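Glia-derived nexin (Homo sapiens, PDB 4DY0) inhibits serine proteases such as thrombin, trypsin and urokinase, binds heparin, and promotes neurite extension by blocking thrombin. Local coordinates at residues A[30-35]-A[373-378]; A[200-205]-A[271-276]; A[276-281]-A[325-330]. One frame throughout, in Å; residues are numbered along the deposited sequence.

Interaction 1: A[30-35]-A[373-378]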
loop_
_atom_site.group_PDB
_atom_site.type_symbol
_atom_site.label_atom_id
_atom_site.label_comp_id
_atom_site.label_asym_id
_atom_site.label_seq_id
_atom_site.Cartn_x
_atom_site.Cartn_y
_atom_site.Cartn_z
ATOM N N ASP A 30 -9.086 6.519 -11.763
ATOM C CA ASP A 30 -8.533 5.172 -11.844
ATOM C C ASP A 30 -8.603 4.430 -10.517
ATOM O O ASP A 30 -8.758 5.033 -9.455
ATOM C CB ASP A 30 -7.072 5.225 -12.295
ATOM C CG ASP A 30 -6.924 5.693 -13.729
ATOM O OD1 ASP A 30 -7.945 5.752 -14.451
ATOM O OD2 ASP A 30 -5.783 5.997 -14.129
ATOM N N ASN A 31 -8.481 3.113 -10.590
ATOM C CA ASN A 31 -8.310 2.310 -9.404
ATOM C C ASN A 31 -6.859 2.405 -8.966
ATOM O O ASN A 31 -5.950 2.005 -9.687
ATOM C CB ASN A 31 -8.711 0.862 -9.677
ATOM C CG ASN A 31 -10.198 0.707 -9.897
ATOM O OD1 ASN A 31 -10.995 1.574 -9.514
ATOM N ND2 ASN A 31 -10.590 -0.399 -10.518
ATOM N N ILE A 32 -6.638 2.965 -7.786
ATOM C CA ILE A 32 -5.288 3.120 -7.272
ATOM C C ILE A 32 -5.170 2.381 -5.948
ATOM O O ILE A 32 -5.899 2.671 -5.001
ATOM C CB ILE A 32 -4.929 4.600 -7.071
ATOM C CG1 ILE A 32 -5.034 5.359 -8.397
ATOM C CG2 ILE A 32 -3.532 4.731 -6.498
ATOM C CD1 ILE A 32 -4.018 4.917 -9.439
ATOM N N VAL A 33 -4.267 1.408 -5.895
ATOM C CA VAL A 33 -4.045 0.644 -4.676
ATOM C C VAL A 33 -2.570 0.637 -4.324
ATOM O O VAL A 33 -1.750 0.042 -5.023
ATOM C CB VAL A 33 -4.565 -0.798 -4.799
ATOM C CG1 VAL A 33 -4.491 -1.505 -3.449
ATOM C CG2 VAL A 33 -5.989 -0.792 -5.321
ATOM N N ILE A 34 -2.250 1.317 -3.232
ATOM C CA ILE A 34 -0.885 1.524 -2.790
ATOM C C ILE A 34 -0.700 0.892 -1.416
ATOM O O ILE A 34 -1.677 0.662 -0.691
ATOM C CB ILE A 34 -0.608 3.035 -2.649
ATOM C CG1 ILE A 34 -0.607 3.712 -4.023
ATOM C CG2 ILE A 34 0.686 3.286 -1.909
ATOM C CD1 ILE A 34 0.445 3.193 -4.950
ATOM N N SER A 35 0.548 0.608 -1.058
ATOM C CA SER A 35 0.866 0.213 0.307
ATOM C C SER A 35 1.745 1.278 0.941
ATOM O O SER A 35 2.951 1.303 0.711
ATOM C CB SER A 35 1.579 -1.131 0.339
ATOM O OG SER A 35 1.985 -1.427 1.662
ATOM N N MET A 373 -3.770 1.316 1.045
ATOM C CA MET A 373 -4.615 2.475 0.829
ATOM C C MET A 373 -5.078 2.436 -0.622
ATOM O O MET A 373 -4.266 2.294 -1.541
ATOM C CB MET A 373 -3.855 3.763 1.123
ATOM C CG MET A 373 -4.713 5.013 1.033
ATOM S SD MET A 373 -3.838 6.471 1.624
ATOM C CE MET A 373 -5.165 7.682 1.647
ATOM N N GLY A 374 -6.383 2.549 -0.834
ATOM C CA GLY A 374 -6.909 2.410 -2.179
ATOM C C GLY A 374 -8.046 3.346 -2.528
ATOM O O GLY A 374 -8.874 3.701 -1.682
ATOM N N GLN A 375 -8.086 3.754 -3.790
ATOM C CA GLN A 375 -9.254 4.442 -4.295
ATOM C C GLN A 375 -9.876 3.541 -5.352
ATOM O O GLN A 375 -9.239 3.198 -6.345
ATOM C CB GLN A 375 -8.895 5.827 -4.848
ATOM C CG GLN A 375 -9.011 5.962 -6.342
ATOM C CD GLN A 375 -8.930 7.407 -6.805
ATOM O OE1 GLN A 375 -9.347 8.320 -6.097
ATOM N NE2 GLN A 375 -8.388 7.618 -8.001
ATOM N N ILE A 376 -11.114 3.128 -5.118
ATOM C CA ILE A 376 -11.790 2.240 -6.054
ATOM C C ILE A 376 -12.860 3.001 -6.817
ATOM O O ILE A 376 -13.878 3.388 -6.241
ATOM C CB ILE A 376 -12.435 1.040 -5.334
ATOM C CG1 ILE A 376 -11.378 0.253 -4.547
ATOM C CG2 ILE A 376 -13.171 0.149 -6.329
ATOM C CD1 ILE A 376 -10.209 -0.249 -5.398
ATOM N N ASN A 377 -12.615 3.220 -8.107
ATOM C CA ASN A 377 -13.562 3.906 -8.983
ATOM C C ASN A 377 -14.488 2.940 -9.707
ATOM O O ASN A 377 -15.559 3.325 -10.175
ATOM C CB ASN A 377 -12.812 4.762 -10.004
ATOM C CG ASN A 377 -12.458 6.123 -9.463
ATOM O OD1 ASN A 377 -11.285 6.438 -9.241
ATOM N ND2 ASN A 377 -13.475 6.938 -9.221
ATOM N N LYS A 378 -14.061 1.687 -9.808
ATOM C CA LYS A 378 -14.884 0.637 -10.393
ATOM C C LYS A 378 -14.394 -0.727 -9.925
ATOM O O LYS A 378 -13.343 -1.186 -10.355
ATOM C CB LYS A 378 -14.857 0.708 -11.920
ATOM C CG LYS A 378 -15.990 -0.064 -12.581
ATOM C CD LYS A 378 -16.113 0.275 -14.059
ATOM C CE LYS A 378 -14.914 -0.225 -14.848
ATOM N NZ LYS A 378 -15.047 0.085 -16.300
#
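The side-chain amide of N31 lies against the backbone of N377 and K378 where two antiparallel strands of serpin sheet B run out, the short strand 32-34 pairing with the last strand of the chain. CG of N31 stands anti to the carbonyl carbon, beside the backbone N (chi1 -69°), and from it the amide reaches residues 377-378. There N31 OD1 accepts from two successive amides: N377 N comes almost in line with the CG-OD1 bond at 2.7 Å, while K378 N arrives on a lone pair in the carbonyl plane at 3.1 Å. N31 ND2 returns a bond to K378 O at 2.9 Å, close to the N31 amide plane, and three bonds together fix the rotation of the group. Further along, I32 and Q375 lie side by side and point the same way, toward helix 5-26, where I23 and V24 cover them. I34 and M373 share this face, but their ends diverge, I34 also resting on I23 and M373 on F20. The opposite face carries V33, whose partner G374 brings no side chain; V33 CG2 instead meets I376 CD1 diagonally at 4.3 Å, near A279 and A281 of strand 266-284. Between these faces I32 and I34 each exchange two backbone bonds with Q375 and M373, respectively. The extended chain of Q375 carries its amide to the start of the partner segment: Q375 NE2 donates to D30 O at 3.0 Å, in the plane of that carbonyl although D30 O sits 23° out of the Q375 amide plane.

Interaction 2: A[200-205]-A[271-276]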
loop_
_atom_site.group_PDB
_atom_site.type_symbol
_atom_site.label_atom_id
_atom_site.label_comp_id
_atom_site.label_asym_id
_atom_site.label_seq_id
_atom_site.Cartn_x
_atom_site.Cartn_y
_atom_site.Cartn_z
ATOM N N MET A 200 -22.307 -7.853 -4.626
ATOM C CA MET A 200 -22.059 -7.185 -3.357
ATOM C C MET A 200 -22.389 -8.036 -2.138
ATOM O O MET A 200 -23.440 -8.672 -2.073
ATOM C CB MET A 200 -22.797 -5.851 -3.295
ATOM C CG MET A 200 -22.282 -4.840 -4.297
ATOM S SD MET A 200 -22.850 -3.183 -3.921
ATOM C CE MET A 200 -22.337 -2.301 -5.397
ATOM N N LEU A 201 -21.468 -8.038 -1.180
ATOM C CA LEU A 201 -21.677 -8.681 0.104
ATOM C C LEU A 201 -22.662 -7.857 0.917
ATOM O O LEU A 201 -22.680 -6.626 0.815
ATOM C CB LEU A 201 -20.355 -8.765 0.866
ATOM C CG LEU A 201 -19.117 -9.181 0.066
ATOM C CD1 LEU A 201 -17.845 -8.876 0.843
ATOM C CD2 LEU A 201 -19.178 -10.650 -0.319
ATOM N N ALA A 202 -23.475 -8.531 1.724
ATOM C CA ALA A 202 -24.416 -7.846 2.607
ATOM C C ALA A 202 -24.579 -8.588 3.920
ATOM O O ALA A 202 -24.697 -9.809 3.942
ATOM C CB ALA A 202 -25.765 -7.688 1.932
ATOM N N GLN A 203 -24.584 -7.841 5.016
ATOM C CA GLN A 203 -24.907 -8.407 6.313
ATOM C C GLN A 203 -25.382 -7.316 7.261
ATOM O O GLN A 203 -24.963 -6.161 7.162
ATOM C CB GLN A 203 -23.698 -9.126 6.907
ATOM C CG GLN A 203 -22.726 -8.209 7.622
ATOM C CD GLN A 203 -21.613 -8.969 8.304
ATOM O OE1 GLN A 203 -21.686 -9.256 9.499
ATOM N NE2 GLN A 203 -20.578 -9.315 7.544
ATOM N N LEU A 204 -26.271 -7.691 8.171
ATOM C CA LEU A 204 -26.738 -6.794 9.209
ATOM C C LEU A 204 -26.020 -7.198 10.485
ATOM O O LEU A 204 -26.156 -8.330 10.949
ATOM C CB LEU A 204 -28.247 -6.944 9.391
ATOM C CG LEU A 204 -29.031 -5.756 9.953
ATOM C CD1 LEU A 204 -30.429 -6.198 10.377
ATOM C CD2 LEU A 204 -28.296 -5.107 11.114
ATOM N N SER A 205 -25.245 -6.280 11.046
ATOM C CA SER A 205 -24.410 -6.604 12.191
ATOM C C SER A 205 -23.899 -5.327 12.855
ATOM O O SER A 205 -24.165 -4.227 12.372
ATOM C CB SER A 205 -23.244 -7.490 11.745
ATOM O OG SER A 205 -22.415 -7.849 12.832
ATOM N N GLN A 271 -26.739 -2.175 8.354
ATOM C CA GLN A 271 -26.798 -2.977 7.136
ATOM C C GLN A 271 -25.646 -2.588 6.217
ATOM O O GLN A 271 -25.663 -1.517 5.609
ATOM C CB GLN A 271 -28.131 -2.780 6.412
ATOM C CG GLN A 271 -29.130 -3.913 6.610
ATOM C CD GLN A 271 -28.760 -5.166 5.833
ATOM O OE1 GLN A 271 -29.412 -6.201 5.960
ATOM N NE2 GLN A 271 -27.714 -5.075 5.019
ATOM N N VAL A 272 -24.641 -3.453 6.129
ATOM C CA VAL A 272 -23.474 -3.189 5.297
ATOM C C VAL A 272 -23.632 -3.825 3.926
ATOM O O VAL A 272 -24.010 -4.988 3.813
ATOM C CB VAL A 272 -22.179 -3.723 5.937
ATOM C CG1 VAL A 272 -20.982 -3.402 5.055
ATOM C CG2 VAL A 272 -21.994 -3.135 7.332
ATOM N N ILE A 273 -23.353 -3.052 2.886
ATOM C CA ILE A 273 -23.405 -3.562 1.524
ATOM C C ILE A 273 -22.143 -3.121 0.786
ATOM O O ILE A 273 -21.873 -1.928 0.643
ATOM C CB ILE A 273 -24.694 -3.128 0.818
ATOM C CG1 ILE A 273 -25.894 -3.782 1.511
ATOM C CG2 ILE A 273 -24.665 -3.497 -0.664
ATOM C CD1 ILE A 273 -27.149 -3.801 0.683
ATOM N N LEU A 274 -21.372 -4.107 0.341
ATOM C CA LEU A 274 -19.977 -3.911 -0.037
ATOM C C LEU A 274 -19.668 -4.741 -1.280
ATOM O O LEU A 274 -20.018 -5.918 -1.336
ATOM C CB LEU A 274 -19.095 -4.395 1.116
ATOM C CG LEU A 274 -17.665 -3.904 1.311
ATOM C CD1 LEU A 274 -16.898 -4.936 2.110
ATOM C CD2 LEU A 274 -16.978 -3.654 -0.011
ATOM N N PRO A 275 -19.021 -4.139 -2.288
ATOM C CA PRO A 275 -18.663 -4.937 -3.450
ATOM C C PRO A 275 -17.789 -6.124 -3.071
ATOM O O PRO A 275 -16.842 -5.986 -2.290
ATOM C CB PRO A 275 -17.860 -3.960 -4.307
ATOM C CG PRO A 275 -18.419 -2.634 -3.957
ATOM C CD PRO A 275 -18.707 -2.715 -2.484
ATOM N N LYS A 276 -18.128 -7.290 -3.601
ATOM C CA LYS A 276 -17.245 -8.438 -3.527
ATOM C C LYS A 276 -16.336 -8.351 -4.748
ATOM O O LYS A 276 -16.807 -8.424 -5.880
ATOM C CB LYS A 276 -18.060 -9.732 -3.543
ATOM C CG LYS A 276 -17.336 -10.918 -4.163
ATOM C CD LYS A 276 -17.868 -12.243 -3.636
ATOM C CE LYS A 276 -17.233 -13.403 -4.379
ATOM N NZ LYS A 276 -16.708 -14.422 -3.436
#
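M200 and L201 meet I273, L274 and P275 in sheet C of the serpin fold, where strand 195-213 runs antiparallel to strand 266-284. M200 can be followed outward along its extended chain. Its CB lies over L274 O at 3.4 Å, and its CG over P275 CA at 3.7 Å; SD then touches I273 CG2 at 3.7 Å, the M200 and I273 side chains crossing at about a right angle. At the tip, M200 CE ends by P275 CG, those two side chains lying side by side. A202 CB adds to the I273 side of the sheet through I273 CG1 at 3.9 Å. On the other face L201 meets L274, and L201 CD2 presses on K276 CB at 3.5 Å. Paired backbone bonds join L201 with L274 and Q203 with V272. Q271 bends at chi2 (-74°), which starts its amide group back toward strand 195-213, and it crosses L204 at about a right angle: Q271 CG is 3.8 Å from L204 CG, and the flat amide continues past L204 CB. An alanine in place of Q271 would probably uncover that flank of L204, leaving its side chain freer to turn. W351 of the neighbouring strand 351-353 also touches Q271 and I273, while Q203 OE1, on the opposite face, is hydrogen-bonded to S176 OG. Where Q271 ends, OE1 stands 3.7 Å from L204 CB.

Interaction 3: A[276-281]-A[325-330]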
loop_
_atom_site.group_PDB
_atom_site.type_symbol
_atom_site.label_atom_id
_atom_site.label_comp_id
_atom_site.label_asym_id
_atom_site.label_seq_id
_atom_site.Cartn_x
_atom_site.Cartn_y
_atom_site.Cartn_z
ATOM N N LYS A 276 -18.128 -7.290 -3.601
ATOM C CA LYS A 276 -17.245 -8.438 -3.527
ATOM C C LYS A 276 -16.336 -8.351 -4.748
ATOM O O LYS A 276 -16.807 -8.424 -5.880
ATOM C CB LYS A 276 -18.060 -9.732 -3.543
ATOM C CG LYS A 276 -17.336 -10.918 -4.163
ATOM C CD LYS A 276 -17.868 -12.243 -3.636
ATOM C CE LYS A 276 -17.233 -13.403 -4.379
ATOM N NZ LYS A 276 -16.708 -14.422 -3.436
ATOM N N PHE A 277 -15.039 -8.164 -4.527
ATOM C CA PHE A 277 -14.134 -7.912 -5.641
ATOM C C PHE A 277 -12.674 -8.064 -5.243
ATOM O O PHE A 277 -12.348 -8.260 -4.073
ATOM C CB PHE A 277 -14.346 -6.494 -6.173
ATOM C CG PHE A 277 -13.700 -5.433 -5.326
ATOM C CD1 PHE A 277 -14.173 -5.163 -4.046
ATOM C CD2 PHE A 277 -12.614 -4.709 -5.802
ATOM C CE1 PHE A 277 -13.578 -4.188 -3.258
ATOM C CE2 PHE A 277 -12.010 -3.733 -5.022
ATOM C CZ PHE A 277 -12.492 -3.473 -3.746
ATOM N N THR A 278 -11.800 -7.960 -6.237
ATOM C CA THR A 278 -10.370 -7.976 -6.018
ATOM C C THR A 278 -9.786 -6.641 -6.457
ATOM O O THR A 278 -9.949 -6.230 -7.605
ATOM C CB THR A 278 -9.699 -9.100 -6.819
ATOM O OG1 THR A 278 -10.297 -10.357 -6.476
ATOM C CG2 THR A 278 -8.211 -9.143 -6.529
ATOM N N ALA A 279 -9.118 -5.967 -5.528
ATOM C CA ALA A 279 -8.465 -4.698 -5.803
ATOM C C ALA A 279 -6.988 -4.933 -6.078
ATOM O O ALA A 279 -6.276 -5.465 -5.232
ATOM C CB ALA A 279 -8.633 -3.756 -4.621
ATOM N N VAL A 280 -6.528 -4.527 -7.255
ATOM C CA VAL A 280 -5.135 -4.722 -7.625
ATOM C C VAL A 280 -4.619 -3.593 -8.517
ATOM O O VAL A 280 -5.278 -3.189 -9.476
ATOM C CB VAL A 280 -4.927 -6.074 -8.332
ATOM C CG1 VAL A 280 -5.925 -6.233 -9.479
ATOM C CG2 VAL A 280 -3.499 -6.195 -8.833
ATOM N N ALA A 281 -3.433 -3.086 -8.192
ATOM C CA ALA A 281 -2.812 -2.036 -8.984
ATOM C C ALA A 281 -1.294 -2.087 -8.872
ATOM O O ALA A 281 -0.746 -2.488 -7.847
ATOM C CB ALA A 281 -3.328 -0.673 -8.556
ATOM N N LYS A 325 -2.410 -6.053 -3.952
ATOM C CA LYS A 325 -3.550 -6.869 -4.339
ATOM C C LYS A 325 -4.297 -7.364 -3.108
ATOM O O LYS A 325 -3.729 -8.051 -2.262
ATOM C CB LYS A 325 -3.080 -8.048 -5.192
ATOM C CG LYS A 325 -4.177 -9.001 -5.631
ATOM C CD LYS A 325 -3.679 -9.897 -6.757
ATOM C CE LYS A 325 -4.705 -10.936 -7.141
ATOM N NZ LYS A 325 -4.252 -11.727 -8.320
ATOM N N ILE A 326 -5.568 -6.993 -3.009
ATOM C CA ILE A 326 -6.409 -7.437 -1.909
ATOM C C ILE A 326 -7.720 -8.006 -2.443
ATOM O O ILE A 326 -8.346 -7.425 -3.325
ATOM C CB ILE A 326 -6.712 -6.286 -0.924
ATOM C CG1 ILE A 326 -7.588 -6.786 0.227
ATOM C CG2 ILE A 326 -7.388 -5.132 -1.645
ATOM C CD1 ILE A 326 -8.038 -5.698 1.172
ATOM N N GLU A 327 -8.124 -9.158 -1.922
ATOM C CA GLU A 327 -9.420 -9.711 -2.273
ATOM C C GLU A 327 -10.434 -9.457 -1.165
ATOM O O GLU A 327 -10.150 -9.656 0.016
ATOM C CB GLU A 327 -9.335 -11.207 -2.572
ATOM C CG GLU A 327 -10.705 -11.817 -2.844
ATOM C CD GLU A 327 -10.648 -13.287 -3.213
ATOM O OE1 GLU A 327 -11.724 -13.880 -3.440
ATOM O OE2 GLU A 327 -9.533 -13.847 -3.278
ATOM N N VAL A 328 -11.616 -9.001 -1.554
ATOM C CA VAL A 328 -12.696 -8.795 -0.609
ATOM C C VAL A 328 -13.794 -9.815 -0.882
ATOM O O VAL A 328 -14.427 -9.783 -1.937
ATOM C CB VAL A 328 -13.252 -7.366 -0.714
ATOM C CG1 VAL A 328 -14.415 -7.177 0.237
ATOM C CG2 VAL A 328 -12.148 -6.363 -0.418
ATOM N N SER A 329 -14.007 -10.726 0.065
ATOM C CA SER A 329 -14.951 -11.826 -0.127
ATOM C C SER A 329 -15.814 -12.078 1.108
ATOM O O SER A 329 -15.757 -11.322 2.080
ATOM C CB SER A 329 -14.198 -13.100 -0.506
ATOM O OG SER A 329 -15.083 -14.097 -0.986
ATOM N N GLU A 330 -16.605 -13.151 1.063
ATOM C CA GLU A 330 -17.509 -13.514 2.154
ATOM C C GLU A 330 -16.776 -14.070 3.374
ATOM O O GLU A 330 -17.174 -13.825 4.516
ATOM C CB GLU A 330 -18.533 -14.560 1.687
ATOM C CG GLU A 330 -19.625 -14.044 0.763
ATOM C CD GLU A 330 -19.285 -14.196 -0.709
ATOM O OE1 GLU A 330 -18.105 -14.443 -1.035
ATOM O OE2 GLU A 330 -20.205 -14.066 -1.543
#
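K276 NZ is gripped by two groups of the partner segment, donating to E330 OE1 at 2.8 Å in a salt bridge and to S329 OG at 3.0 Å. E330 OE1 receives it on the syn lone pair, on the side of the other carboxylate oxygen. A bend at the last torsion of K276 (chi4 131°) places NZ there, and the two long side chains cross at about a right angle, K276 CD passing 3.4 Å from E330 OE1. The carboxylate is held on its other oxygen too, since E330 OE2 bonds T183 OG1, so its rotation is probably well fixed; E327 would probably add to the negative field around the ammonium without touching it. Behind this polar end, strands 277-281 and 325-328 run antiparallel as the neighbouring edge and inner strands of serpin sheet A, near the region of the sheet called the breach. F277 and V328, then A279 and I326, exchange pairs of backbone bonds, the shortest from V328 N to F277 O at 2.7 Å. F277 CE1 meets V328 CG2 obliquely at 3.9 Å. On the same buried face A279 CB lies tightly against I326 CG2, 3.5 Å away; I326 rests on F360 and F277 on F358, both of sheet B. The other face is more open: K325 runs out fully extended alongside V280 and past T278, K325 CE coming 4.0 Å from T278 CG2, before NZ bonds to M145 O.

In the fold
Strand 266-284 ties the three contacts together. Interactions 2 and 3 share K276 and have centres about 14 Å apart: the strand leaves sheet C at this lysine and enters sheet A, and L201 CD2 of interaction 2 packs on E330 CD of interaction 3 at 3.6 Å. Interaction 1, in sheet B, lies about 11 Å from interaction 3 between centres and packs against it, I376 CD1 reaching both A279 CB and F277 CE2 at 3.9 Å. Interactions 1 and 2 do not touch, their nearest atoms being about 6 Å apart. Toward the inhibitory site only interaction 2 comes close: the L204 side chain is about 9 Å from that of R346, at the predicted reactive bond.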